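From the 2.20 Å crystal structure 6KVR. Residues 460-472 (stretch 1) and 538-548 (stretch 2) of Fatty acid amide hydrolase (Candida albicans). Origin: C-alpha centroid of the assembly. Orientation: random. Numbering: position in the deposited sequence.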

# COMPACT_ATOMS: atom_id res chain seq x y z
N VAL A 460 8.59 -5.79 -22.00
CA VAL A 460 9.32 -4.53 -21.87
C VAL A 460 9.99 -4.48 -20.50
O VAL A 460 9.35 -4.71 -19.48
CB VAL A 460 8.38 -3.33 -22.05
CG1 VAL A 460 9.16 -2.01 -21.93
CG2 VAL A 460 7.65 -3.42 -23.38
N ASP A 461 11.28 -4.14 -20.48
CA ASP A 461 11.98 -3.96 -19.21
C ASP A 461 11.82 -2.55 -18.64
O ASP A 461 11.59 -2.39 -17.44
CB ASP A 461 13.47 -4.27 -19.36
CG ASP A 461 13.74 -5.71 -19.76
OD1 ASP A 461 13.52 -6.61 -18.93
OD2 ASP A 461 14.20 -5.95 -20.90
N PHE A 462 11.97 -1.51 -19.47
CA PHE A 462 11.96 -0.13 -18.97
C PHE A 462 11.33 0.81 -19.97
O PHE A 462 11.26 0.53 -21.17
CB PHE A 462 13.37 0.37 -18.64
CG PHE A 462 14.13 -0.55 -17.73
CD1 PHE A 462 13.86 -0.57 -16.37
CD2 PHE A 462 15.08 -1.41 -18.24
CE1 PHE A 462 14.55 -1.43 -15.52
CE2 PHE A 462 15.77 -2.29 -17.40
CZ PHE A 462 15.50 -2.29 -16.03
N ILE A 463 10.88 1.96 -19.47
CA ILE A 463 10.35 3.04 -20.30
C ILE A 463 11.29 4.23 -20.16
O ILE A 463 11.63 4.64 -19.04
CB ILE A 463 8.90 3.37 -19.91
CG1 ILE A 463 8.04 2.11 -20.02
CG2 ILE A 463 8.31 4.45 -20.83
CD1 ILE A 463 6.61 2.29 -19.60
N LEU A 464 11.74 4.75 -21.29
CA LEU A 464 12.64 5.90 -21.34
C LEU A 464 11.84 7.08 -21.85
O LEU A 464 11.09 6.95 -22.83
CB LEU A 464 13.83 5.62 -22.25
CG LEU A 464 14.86 6.74 -22.47
CD1 LEU A 464 15.53 7.12 -21.16
CD2 LEU A 464 15.93 6.32 -23.50
N SER A 465 11.97 8.23 -21.19
CA SER A 465 11.09 9.35 -21.49
C SER A 465 11.75 10.64 -21.01
O SER A 465 12.67 10.60 -20.18
CB SER A 465 9.72 9.16 -20.82
OG SER A 465 9.86 9.33 -19.42
N PRO A 466 11.29 11.80 -21.50
CA PRO A 466 11.78 13.07 -20.97
C PRO A 466 11.39 13.24 -19.51
O PRO A 466 10.50 12.55 -19.00
CB PRO A 466 11.07 14.12 -21.85
CG PRO A 466 10.55 13.35 -23.06
CD PRO A 466 10.25 11.99 -22.53
N THR A 467 12.07 14.16 -18.83
CA THR A 467 11.71 14.53 -17.47
C THR A 467 10.80 15.73 -17.41
O THR A 467 10.09 15.92 -16.41
CB THR A 467 12.96 14.83 -16.64
OG1 THR A 467 13.91 13.77 -16.82
CG2 THR A 467 12.62 14.90 -15.14
N TYR A 468 10.78 16.53 -18.47
CA TYR A 468 10.15 17.83 -18.54
C TYR A 468 10.20 18.21 -20.02
O TYR A 468 10.99 17.65 -20.77
CB TYR A 468 10.88 18.84 -17.63
CG TYR A 468 10.42 20.29 -17.72
CD1 TYR A 468 9.09 20.62 -17.56
CD2 TYR A 468 11.33 21.32 -17.96
CE1 TYR A 468 8.66 21.92 -17.66
CE2 TYR A 468 10.90 22.65 -18.06
CZ TYR A 468 9.55 22.93 -17.90
OH TYR A 468 9.07 24.22 -17.98
N ASN A 469 9.32 19.12 -20.46
CA ASN A 469 9.30 19.48 -21.88
C ASN A 469 10.40 20.47 -22.25
O ASN A 469 10.33 21.12 -23.30
CB ASN A 469 7.94 20.06 -22.26
CG ASN A 469 7.48 21.13 -21.28
OD1 ASN A 469 6.68 20.86 -20.38
ND2 ASN A 469 8.05 22.32 -21.40
N ASN A 470 11.39 20.62 -21.39
CA ASN A 470 12.49 21.55 -21.62
C ASN A 470 13.61 21.15 -20.67
O ASN A 470 13.44 20.26 -19.83
CB ASN A 470 12.03 23.00 -21.42
CG ASN A 470 13.04 24.02 -21.91
OD1 ASN A 470 13.90 23.73 -22.74
ND2 ASN A 470 12.96 25.23 -21.37
N VAL A 471 14.75 21.80 -20.81
CA VAL A 471 15.78 21.77 -19.78
C VAL A 471 15.26 22.64 -18.65
O VAL A 471 14.12 23.10 -18.70
CB VAL A 471 17.14 22.26 -20.31
CG1 VAL A 471 17.71 21.26 -21.30
CG2 VAL A 471 16.96 23.59 -20.98
N ALA A 472 16.10 22.91 -17.64
CA ALA A 472 15.69 23.70 -16.48
C ALA A 472 14.95 24.96 -16.90
O ALA A 472 15.40 25.67 -17.82
CB ALA A 472 16.91 24.07 -15.62
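Stretch 2 538-548: GAPVGLQLSGK

Stretch 2 lies beside stretch 1 as an antiparallel β-strand neighbor, joined to it by a short ladder of backbone hydrogen bonds that side chains and waters extend at both ends. The strand of stretch 2, from Pro540 to about Ser546, runs against the strand that begins at Phe462; their N-to-C directions differ by 162°, and the axes approach to 4.6 Å.

Ile463 faces Ser546 in a hydrogen-bonded pair: Ile463 N donates to Ser546 O at 2.9 Å, and Ser546 N to Ile463 O at 2.9 Å. Two residues along, Ser465 N reaches Gln544 O at 3.0 Å and Gln544 N reaches Ser465 O at 2.9 Å. Between these pairs, Leu464 and Leu545 form a non-hydrogen-bonded pair, CA to CA 4.8 Å, and their side chains share one face of the sheet, with Leu464 CD1 4.4 Å from Leu545 CD1. Ile463, Ser465, Gln544 and Ser546 occupy the other face, where a water binds Ile463 O, Ser465 OG and Ser546 OG; the short serine side chains bring their hydroxyls to it.

Beyond the ladder, proline has no backbone NH to donate, but its carbonyl remains available: Gln544, long and amide-tipped, extends NE2 to Pro466 O at 2.9 Å. Thr467, with a hydroxyl close to its backbone, donates from OG1 to Gly542 O at 2.9 Å, and a water links that same carbonyl to Thr467 N.

Further on, Val471 points toward stretch 2. Its branched side chain packs CB against Ala539 CB and CG1 against Val541 CG2, both at 3.7 Å. At the opposite end, Phe462 CB touches Leu545 CD1 at 3.8 Å, while its ring atom CD1 lies 4.0 Å from Gly547 CA, and, with no side chain on the glycine, the backbone itself meets the ring. A water then bridges Asp461 O and Lys548 N.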

# COMPACT_ATOMS: atom_id res chain seq x y z
N GLY A 538 23.61 25.79 -22.25
CA GLY A 538 24.46 24.83 -21.58
C GLY A 538 23.80 24.05 -20.46
O GLY A 538 24.51 23.36 -19.71
N ALA A 539 22.47 24.14 -20.33
CA ALA A 539 21.75 23.42 -19.28
C ALA A 539 21.82 21.92 -19.51
O ALA A 539 21.62 21.45 -20.63
CB ALA A 539 20.29 23.86 -19.25
N PRO A 540 22.05 21.13 -18.46
CA PRO A 540 22.11 19.68 -18.63
C PRO A 540 20.75 19.10 -19.03
O PRO A 540 19.70 19.65 -18.71
CB PRO A 540 22.55 19.17 -17.25
CG PRO A 540 22.20 20.26 -16.30
CD PRO A 540 22.29 21.55 -17.07
N VAL A 541 20.80 17.98 -19.76
CA VAL A 541 19.61 17.21 -20.10
C VAL A 541 19.64 15.92 -19.31
O VAL A 541 20.55 15.10 -19.48
CB VAL A 541 19.51 16.89 -21.60
CG1 VAL A 541 18.28 16.03 -21.81
CG2 VAL A 541 19.40 18.15 -22.42
N GLY A 542 18.64 15.72 -18.46
CA GLY A 542 18.45 14.45 -17.77
C GLY A 542 17.17 13.80 -18.22
O GLY A 542 16.18 14.48 -18.48
N LEU A 543 17.18 12.47 -18.30
CA LEU A 543 16.04 11.70 -18.79
C LEU A 543 15.58 10.71 -17.72
O LEU A 543 16.31 10.44 -16.76
CB LEU A 543 16.40 10.96 -20.08
CG LEU A 543 16.80 11.75 -21.34
CD1 LEU A 543 17.26 10.78 -22.43
CD2 LEU A 543 15.66 12.63 -21.86
N GLN A 544 14.39 10.14 -17.91
CA GLN A 544 13.80 9.22 -16.95
C GLN A 544 13.80 7.79 -17.46
O GLN A 544 13.45 7.53 -18.62
CB GLN A 544 12.37 9.62 -16.61
CG GLN A 544 12.27 10.93 -15.89
CD GLN A 544 10.85 11.18 -15.44
OE1 GLN A 544 10.57 11.16 -14.24
NE2 GLN A 544 9.94 11.37 -16.39
N LEU A 545 14.16 6.87 -16.57
CA LEU A 545 14.05 5.43 -16.79
C LEU A 545 13.10 4.84 -15.74
O LEU A 545 13.42 4.82 -14.54
CB LEU A 545 15.43 4.78 -16.73
CG LEU A 545 15.57 3.36 -17.29
CD1 LEU A 545 15.66 3.35 -18.81
CD2 LEU A 545 16.81 2.75 -16.67
N SER A 546 11.94 4.36 -16.18
CA SER A 546 10.92 3.80 -15.29
C SER A 546 10.82 2.29 -15.45
O SER A 546 10.81 1.77 -16.57
CB SER A 546 9.55 4.41 -15.59
OG SER A 546 9.64 5.82 -15.63
N GLY A 547 10.72 1.58 -14.32
CA GLY A 547 10.51 0.15 -14.30
C GLY A 547 9.16 -0.23 -13.72
O GLY A 547 8.39 0.61 -13.27
N LYS A 548 8.89 -1.54 -13.75
CA LYS A 548 7.66 -2.04 -13.14
C LYS A 548 7.71 -1.85 -11.62
O LYS A 548 8.77 -1.72 -11.00
CB LYS A 548 7.45 -3.52 -13.48
CG LYS A 548 6.90 -3.77 -14.88
CD LYS A 548 7.19 -5.19 -15.36
CE LYS A 548 8.53 -5.67 -14.81
NZ LYS A 548 8.98 -6.94 -15.46
O HOH W 1 8.94 -7.22 -18.38
O HOH W 2 10.89 -3.45 -15.01
O HOH W 3 10.30 7.08 -18.22
O HOH W 4 14.05 15.86 -19.97
O HOH W 5 18.84 21.70 -17.15